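Local coordinates for MutT/nudix family protein (Shewanella oneidensis, PDB 3GZ5) that probably acts as an ADP-ribose-dependent transcriptional regulator of NAD metabolism, joining a Nudix domain to a DNA-binding winged-helix domain, at residues 88-93 with 149-154. Residues are numbered along the deposited sequence; the frame is centred on the assembly and turned at random.
Sequences EQLCTV and IEQARE
Leu90 and Cys91, neighbours on one strand, both point their side chains at helix 145-162, Leu90 meeting Gln151 and Ala152 and Cys91 meeting Gln151, where a regular strand would send one to the far face. The cause is a classic beta bulge: both residues hydrogen-bond through their backbones to Cys108 of strand 104-112, and Leu90 has a helix-like psi of -61°. Leu90 carries most of the apolar contact. A chi1 of -178° turns CG away from the backbone nitrogen and sends the isobutyl group to the helix, where CD2 comes over the backbone to 3.5 Å from Ala152 N and lies 3.8 Å from Ala152 CB. The other methyl, CD1, stands 4.0 Å from Gln151 O. In this Nudix fold, helix 145-162 packs against the central mixed sheet, and Ala152 also touches Val28 and Phe30 of strand 22-33. The axes of the two segments pass 9.1 Å apart at 143°, nearer antiparallel than perpendicular. Gln151 extends alongside Leu90 to Cys91, its chain stretched beyond CG. Cys91 SG lies over the face of the Gln151 amide, 3.7 Å from NE2 and 3.9 Å from OE1, so the in-plane N-H groups do not point at the sulfur and the touch is van der Waals packing. On the opposite face of the strand, Thr92 hydrogen-bonds through its hydroxyl to Thr92 of the second subunit. Glu88 salt-bridges Arg155 and Lys159 on the helix.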
ATOM      1  N   GLU B  88       8.549  -1.738   4.765  1.00 38.47           N
ATOM      2  CA  GLU B  88       7.148  -1.464   4.538  1.00 38.80           C
ATOM      3  C   GLU B  88       6.634  -2.409   3.468  1.00 38.82           C
ATOM      4  O   GLU B  88       7.293  -2.622   2.434  1.00 37.51           O
ATOM      5  CB  GLU B  88       6.969  -0.009   4.050  1.00 39.79           C
ATOM      6  CG  GLU B  88       5.521   0.354   3.689  1.00 44.33           C
ATOM      7  CD  GLU B  88       5.388   1.718   3.022  1.00 51.58           C
ATOM      8  OE1 GLU B  88       4.437   2.461   3.358  1.00 55.00           O
ATOM      9  OE2 GLU B  88       6.222   2.044   2.143  1.00 55.15           O
ATOM     10  N   GLN B  89       5.449  -2.960   3.692  1.00 38.42           N
ATOM     11  CA  GLN B  89       4.805  -3.804   2.699  1.00 38.85           C
ATOM     12  C   GLN B  89       4.535  -3.021   1.407  1.00 39.18           C
ATOM     13  O   GLN B  89       4.001  -1.903   1.438  1.00 40.35           O
ATOM     14  CB  GLN B  89       3.501  -4.360   3.286  1.00 39.36           C
ATOM     15  CG  GLN B  89       3.134  -5.756   2.838  1.00 39.37           C
ATOM     16  CD  GLN B  89       1.885  -6.268   3.520  1.00 40.73           C
ATOM     17  OE1 GLN B  89       1.954  -7.016   4.509  1.00 43.23           O
ATOM     18  NE2 GLN B  89       0.749  -5.882   3.000  1.00 38.00           N
ATOM     19  N   LEU B  90       4.929  -3.594   0.274  1.00 38.85           N
ATOM     20  CA  LEU B  90       4.693  -3.019  -1.040  1.00 37.70           C
ATOM     21  C   LEU B  90       3.339  -3.458  -1.643  1.00 38.18           C
ATOM     22  O   LEU B  90       2.457  -2.644  -1.932  1.00 37.19           O
ATOM     23  CB  LEU B  90       5.848  -3.405  -1.978  1.00 37.66           C
ATOM     24  CG  LEU B  90       5.814  -2.852  -3.412  1.00 39.06           C
ATOM     25  CD1 LEU B  90       5.852  -1.324  -3.436  1.00 36.85           C
ATOM     26  CD2 LEU B  90       6.905  -3.462  -4.321  1.00 38.67           C
ATOM     27  N   CYS B  91       3.193  -4.766  -1.842  1.00 37.55           N
ATOM     28  CA  CYS B  91       2.062  -5.312  -2.540  1.00 37.63           C
ATOM     29  C   CYS B  91       2.083  -6.833  -2.334  1.00 36.61           C
ATOM     30  O   CYS B  91       3.079  -7.399  -1.853  1.00 36.37           O
ATOM     31  CB  CYS B  91       2.110  -4.953  -4.038  1.00 37.32           C
ATOM     32  SG  CYS B  91       3.569  -5.629  -4.871  1.00 44.42           S
ATOM     33  N   THR B  92       0.956  -7.467  -2.637  1.00 35.30           N
ATOM     34  CA  THR B  92       0.828  -8.919  -2.609  1.00 35.20           C
ATOM     35  C   THR B  92       0.427  -9.273  -4.019  1.00 35.38           C
ATOM     36  O   THR B  92      -0.561  -8.760  -4.527  1.00 34.06           O
ATOM     37  CB  THR B  92      -0.229  -9.367  -1.567  1.00 35.18           C
ATOM     38  OG1 THR B  92       0.281  -9.064  -0.266  1.00 37.61           O
ATOM     39  CG2 THR B  92      -0.513 -10.863  -1.635  1.00 32.82           C
ATOM     40  N   VAL B  93       1.237 -10.089  -4.678  1.00 36.59           N
ATOM     41  CA  VAL B  93       0.870 -10.567  -6.012  1.00 37.67           C
ATOM     42  C   VAL B  93       0.471 -12.040  -5.939  1.00 37.84           C
ATOM     43  O   VAL B  93       1.160 -12.855  -5.302  1.00 36.84           O
ATOM     44  CB  VAL B  93       2.000 -10.337  -7.037  1.00 38.29           C
ATOM     45  CG1 VAL B  93       1.589 -10.856  -8.404  1.00 39.47           C
ATOM     46  CG2 VAL B  93       2.273  -8.830  -7.171  1.00 40.23           C
ATOM     47  N   ILE B 149      10.507  -5.192  -8.455  1.00 47.15           N
ATOM     48  CA  ILE B 149      11.565  -4.162  -8.338  1.00 46.32           C
ATOM     49  C   ILE B 149      11.122  -2.814  -8.911  1.00 47.19           C
ATOM     50  O   ILE B 149      11.235  -1.783  -8.237  1.00 47.16           O
ATOM     51  CB  ILE B 149      12.933  -4.669  -8.897  1.00 46.65           C
ATOM     52  CG1 ILE B 149      13.436  -5.802  -8.007  1.00 45.53           C
ATOM     53  CG2 ILE B 149      13.998  -3.567  -8.935  1.00 44.63           C
ATOM     54  CD1 ILE B 149      14.500  -6.659  -8.604  1.00 46.91           C
ATOM     55  N   GLU B 150      10.571  -2.832 -10.124  1.00 47.43           N
ATOM     56  CA  GLU B 150      10.000  -1.633 -10.749  1.00 47.97           C
ATOM     57  C   GLU B 150       8.888  -0.961  -9.918  1.00 47.00           C
ATOM     58  O   GLU B 150       8.822   0.272  -9.828  1.00 46.28           O
ATOM     59  CB  GLU B 150       9.431  -1.974 -12.139  1.00 48.60           C
ATOM     60  CG  GLU B 150      10.465  -2.456 -13.156  1.00 52.54           C
ATOM     61  CD  GLU B 150       9.851  -2.805 -14.523  1.00 57.78           C
ATOM     62  OE1 GLU B 150       8.597  -2.886 -14.621  1.00 59.29           O
ATOM     63  OE2 GLU B 150      10.630  -2.994 -15.495  1.00 58.97           O
ATOM     64  N   GLN B 151       8.000  -1.770  -9.343  1.00 46.14           N
ATOM     65  CA  GLN B 151       6.984  -1.262  -8.444  1.00 45.39           C
ATOM     66  C   GLN B 151       7.605  -0.643  -7.162  1.00 44.26           C
ATOM     67  O   GLN B 151       7.226   0.452  -6.749  1.00 43.48           O
ATOM     68  CB  GLN B 151       5.977  -2.364  -8.118  1.00 46.46           C
ATOM     69  CG  GLN B 151       4.627  -1.830  -7.663  1.00 50.30           C
ATOM     70  CD  GLN B 151       3.526  -2.883  -7.653  1.00 55.28           C
ATOM     71  OE1 GLN B 151       3.593  -3.906  -8.361  1.00 56.49           O
ATOM     72  NE2 GLN B 151       2.494  -2.632  -6.847  1.00 55.13           N
ATOM     73  N   ALA B 152       8.556  -1.348  -6.551  1.00 42.62           N
ATOM     74  CA  ALA B 152       9.262  -0.831  -5.375  1.00 42.33           C
ATOM     75  C   ALA B 152       9.957   0.496  -5.691  1.00 42.00           C
ATOM     76  O   ALA B 152       9.862   1.446  -4.923  1.00 41.20           O
ATOM     77  CB  ALA B 152      10.267  -1.859  -4.855  1.00 40.50           C
ATOM     78  N   ARG B 153      10.660   0.532  -6.829  1.00 42.55           N
ATOM     79  CA  ARG B 153      11.393   1.716  -7.281  1.00 43.41           C
ATOM     80  C   ARG B 153      10.483   2.933  -7.498  1.00 43.56           C
ATOM     81  O   ARG B 153      10.866   4.072  -7.200  1.00 43.47           O
ATOM     82  CB  ARG B 153      12.213   1.392  -8.544  1.00 43.41           C
ATOM     83  CG  ARG B 153      12.924   2.601  -9.196  1.00 44.89           C
ATOM     84  CD  ARG B 153      14.002   3.213  -8.311  1.00 47.70           C
ATOM     85  NE  ARG B 153      14.665   4.336  -8.988  1.00 48.55           N
ATOM     86  CZ  ARG B 153      14.156   5.562  -9.095  1.00 49.33           C
ATOM     87  NH1 ARG B 153      12.963   5.859  -8.563  1.00 48.61           N
ATOM     88  NH2 ARG B 153      14.845   6.496  -9.726  1.00 49.42           N
ATOM     89  N   GLU B 154       9.289   2.673  -8.028  1.00 44.02           N
ATOM     90  CA  GLU B 154       8.252   3.661  -8.220  1.00 45.36           C
ATOM     91  C   GLU B 154       7.636   4.168  -6.907  1.00 45.49           C
ATOM     92  O   GLU B 154       7.308   5.362  -6.768  1.00 45.59           O
ATOM     93  CB  GLU B 154       7.136   3.026  -9.011  1.00 46.50           C
ATOM     94  CG  GLU B 154       7.257   3.080 -10.483  1.00 51.37           C
ATOM     95  CD  GLU B 154       5.890   2.903 -11.088  1.00 58.14           C
ATOM     96  OE1 GLU B 154       5.403   3.866 -11.722  1.00 62.14           O
ATOM     97  OE2 GLU B 154       5.276   1.825 -10.870  1.00 60.32           O
TER